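Local coordinates for WbbM protein (Klebsiella pneumoniae, PDB 6U4B) that is a bifunctional O-antigen polymerase, probably transferring sugars through two glycosyltransferase modules, one of them a metal-binding family 8 domain, at residues S407-K412 against P556-Y561. Residues are numbered along the deposited sequence; the frame is centred on the assembly and turned at random.
Sequences SDTVVK and PKMIHY. With MG (magnesium ion), chain C.
Asp408 and His560 meet at a magnesium ion, at one end of a short antiparallel strand pair in the family 8 glycosyltransferase domain. With Asp406 they form the metal site, the DXD motif plus histidine familiar from GT-A enzymes. Asp408 binds the ion through OD1 at 2.5 Å, with OD2 in a longer, looser approach at 2.7 Å, while His560 gives NE2 at 2.1 Å. The carboxylate meets the imidazole at its edge and stands almost perpendicular to it, the planes 82° apart, both groups pointing at the ion. His560 CG lies anti to the backbone N (chi1 -164°), and ND1 is hydrogen-bonded to Asn526 OD1, fixing the ring's rotation and leaving NE2 for magnesium.

Beside the ring, on the same sheet face, Thr409 is divided by function: OG1 bonds to Asp406 O, whereas CG2 packs obliquely on His560 CD2 and on Met558 SD, each at 3.6 Å. The flexible Met558 chain bends at chi2 and chi3, bringing its sulfur against that methyl. On the opposite face, Val410, whose branching at CB suits an extended strand, sets CG2 at the edge of the Tyr561 ring, 3.8 Å from CE1, while Ile559 CG2 lies over one face, offset toward the rim. Phe575 O takes the phenol's hydrogen bond. Val410 and Ile559 form the hydrogen-bonded pair, and the nearly straight bond from Ile559 N to Val410 O measures 2.8 Å.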
ATOM      1  N   SER A 407      23.166   5.344   6.603  1.00 37.03           N
ATOM      2  CA  SER A 407      22.184   4.528   5.902  1.00 42.01           C
ATOM      3  C   SER A 407      21.219   3.825   6.847  1.00 43.79           C
ATOM      4  O   SER A 407      20.108   3.479   6.426  1.00 42.18           O
ATOM      5  CB  SER A 407      22.886   3.493   5.020  1.00 40.30           C
ATOM      6  OG  SER A 407      23.493   2.480   5.803  1.00 43.11           O
ATOM      7  N   ASP A 408      21.603   3.610   8.102  1.00 40.96           N
ATOM      8  CA  ASP A 408      20.726   2.942   9.067  1.00 42.95           C
ATOM      9  C   ASP A 408      19.836   3.944   9.798  1.00 41.14           C
ATOM     10  O   ASP A 408      19.724   3.942  11.024  1.00 41.46           O
ATOM     11  CB  ASP A 408      21.557   2.121  10.046  1.00 46.48           C
ATOM     12  CG  ASP A 408      22.610   2.947  10.757  1.00 48.28           C
ATOM     13  OD1 ASP A 408      22.856   4.097  10.334  1.00 47.33           O
ATOM     14  OD2 ASP A 408      23.187   2.447  11.746  1.00 51.05           O
ATOM     15  N   THR A 409      19.194   4.821   9.027  1.00 37.29           N
ATOM     16  CA  THR A 409      18.324   5.852   9.572  1.00 40.86           C
ATOM     17  C   THR A 409      17.029   5.908   8.770  1.00 41.22           C
ATOM     18  O   THR A 409      16.932   5.370   7.666  1.00 41.69           O
ATOM     19  CB  THR A 409      18.990   7.236   9.540  1.00 38.05           C
ATOM     20  OG1 THR A 409      19.187   7.635   8.177  1.00 34.47           O
ATOM     21  CG2 THR A 409      20.338   7.219  10.261  1.00 37.36           C
ATOM     22  N   VAL A 410      16.030   6.570   9.350  1.00 36.09           N
ATOM     23  CA  VAL A 410      14.868   7.066   8.624  1.00 36.95           C
ATOM     24  C   VAL A 410      14.602   8.483   9.109  1.00 35.83           C
ATOM     25  O   VAL A 410      14.783   8.786  10.293  1.00 35.56           O
ATOM     26  CB  VAL A 410      13.611   6.181   8.811  1.00 42.73           C
ATOM     27  CG1 VAL A 410      13.819   4.792   8.216  1.00 43.78           C
ATOM     28  CG2 VAL A 410      13.208   6.089  10.277  1.00 41.64           C
ATOM     29  N   VAL A 411      14.191   9.357   8.197  1.00 33.19           N
ATOM     30  CA  VAL A 411      13.879  10.734   8.553  1.00 33.78           C
ATOM     31  C   VAL A 411      12.383  10.854   8.802  1.00 36.26           C
ATOM     32  O   VAL A 411      11.570  10.109   8.239  1.00 34.31           O
ATOM     33  CB  VAL A 411      14.347  11.732   7.473  1.00 30.85           C
ATOM     34  CG1 VAL A 411      15.833  11.545   7.194  1.00 33.55           C
ATOM     35  CG2 VAL A 411      13.532  11.573   6.204  1.00 33.54           C
ATOM     36  N   LYS A 412      12.020  11.791   9.678  1.00 41.03           N
ATOM     37  CA  LYS A 412      10.627  12.128   9.944  1.00 45.60           C
ATOM     38  C   LYS A 412      10.311  13.561   9.541  1.00 47.74           C
ATOM     39  O   LYS A 412       9.264  14.090   9.934  1.00 48.00           O
ATOM     40  CB  LYS A 412      10.298  11.918  11.425  1.00 46.99           C
ATOM     41  CG  LYS A 412      10.712  10.562  11.974  1.00 54.74           C
ATOM     42  CD  LYS A 412       9.740   9.469  11.562  1.00 57.11           C
ATOM     43  CE  LYS A 412       8.391   9.661  12.229  1.00 58.80           C
ATOM     44  NZ  LYS A 412       7.483   8.510  11.979  1.00 58.56           N
ATOM     45  N   PRO A 556      11.050  12.983  17.025  1.00 43.69           N
ATOM     46  CA  PRO A 556      12.317  12.945  16.286  1.00 46.31           C
ATOM     47  C   PRO A 556      12.158  13.490  14.879  1.00 45.24           C
ATOM     48  O   PRO A 556      11.096  13.387  14.261  1.00 39.13           O
ATOM     49  CB  PRO A 556      12.677  11.452  16.259  1.00 44.72           C
ATOM     50  CG  PRO A 556      11.773  10.803  17.269  1.00 48.09           C
ATOM     51  CD  PRO A 556      10.530  11.632  17.284  1.00 42.23           C
ATOM     52  N   LYS A 557      13.237  14.090  14.378  1.00 41.39           N
ATOM     53  CA  LYS A 557      13.310  14.451  12.970  1.00 43.51           C
ATOM     54  C   LYS A 557      14.135  13.466  12.158  1.00 39.85           C
ATOM     55  O   LYS A 557      13.941  13.372  10.939  1.00 41.53           O
ATOM     56  CB  LYS A 557      13.868  15.870  12.815  1.00 44.90           C
ATOM     57  CG  LYS A 557      12.930  16.923  13.387  1.00 47.32           C
ATOM     58  CD  LYS A 557      13.343  18.337  13.028  1.00 49.31           C
ATOM     59  CE  LYS A 557      12.275  19.331  13.463  1.00 52.52           C
ATOM     60  NZ  LYS A 557      12.721  20.744  13.324  1.00 57.11           N
ATOM     61  N   MET A 558      15.031  12.724  12.808  1.00 42.58           N
ATOM     62  CA  MET A 558      15.708  11.593  12.189  1.00 42.05           C
ATOM     63  C   MET A 558      15.930  10.543  13.263  1.00 41.90           C
ATOM     64  O   MET A 558      16.378  10.867  14.365  1.00 38.59           O
ATOM     65  CB  MET A 558      17.040  12.005  11.544  1.00 40.61           C
ATOM     66  CG  MET A 558      17.832  10.847  10.940  1.00 36.99           C
ATOM     67  SD  MET A 558      18.901   9.972  12.110  1.00 43.60           S
ATOM     68  CE  MET A 558      20.437  10.883  11.932  1.00 45.27           C
ATOM     69  N   ILE A 559      15.622   9.294  12.934  1.00 37.33           N
ATOM     70  CA  ILE A 559      15.777   8.169  13.845  1.00 37.80           C
ATOM     71  C   ILE A 559      17.000   7.379  13.404  1.00 41.01           C
ATOM     72  O   ILE A 559      17.096   6.966  12.244  1.00 37.34           O
ATOM     73  CB  ILE A 559      14.520   7.287  13.859  1.00 41.16           C
ATOM     74  CG1 ILE A 559      13.318   8.099  14.341  1.00 40.32           C
ATOM     75  CG2 ILE A 559      14.741   6.057  14.722  1.00 42.98           C
ATOM     76  CD1 ILE A 559      11.978   7.458  14.045  1.00 42.18           C
ATOM     77  N   HIS A 560      17.940   7.175  14.321  1.00 38.40           N
ATOM     78  CA  HIS A 560      19.198   6.504  14.023  1.00 39.86           C
ATOM     79  C   HIS A 560      19.165   5.116  14.652  1.00 41.71           C
ATOM     80  O   HIS A 560      19.196   4.982  15.880  1.00 43.11           O
ATOM     81  CB  HIS A 560      20.382   7.318  14.542  1.00 46.54           C
ATOM     82  CG  HIS A 560      21.696   6.911  13.954  1.00 55.46           C
ATOM     83  ND1 HIS A 560      22.868   7.594  14.204  1.00 57.95           N
ATOM     84  CD2 HIS A 560      22.024   5.893  13.124  1.00 55.95           C
ATOM     85  CE1 HIS A 560      23.859   7.013  13.553  1.00 58.76           C
ATOM     86  NE2 HIS A 560      23.374   5.979  12.890  1.00 60.19           N
ATOM     87  N   TYR A 561      19.119   4.082  13.810  1.00 43.64           N
ATOM     88  CA  TYR A 561      19.139   2.714  14.309  1.00 48.91           C
ATOM     89  C   TYR A 561      20.569   2.236  14.516  1.00 56.27           C
ATOM     90  O   TYR A 561      20.937   1.139  14.082  1.00 56.71           O
ATOM     91  CB  TYR A 561      18.390   1.784  13.361  1.00 48.06           C
ATOM     92  CG  TYR A 561      16.960   2.202  13.151  1.00 46.64           C
ATOM     93  CD1 TYR A 561      16.601   2.976  12.058  1.00 42.67           C
ATOM     94  CD2 TYR A 561      15.972   1.857  14.063  1.00 44.34           C
ATOM     95  CE1 TYR A 561      15.295   3.376  11.867  1.00 38.74           C
ATOM     96  CE2 TYR A 561      14.663   2.249  13.881  1.00 45.05           C
ATOM     97  CZ  TYR A 561      14.332   3.009  12.780  1.00 44.00           C
ATOM     98  OH  TYR A 561      13.032   3.406  12.590  1.00 41.76           O
TER
HETATM   99 MG    MG C 602      24.681   4.739  11.892  1.00 35.94          MG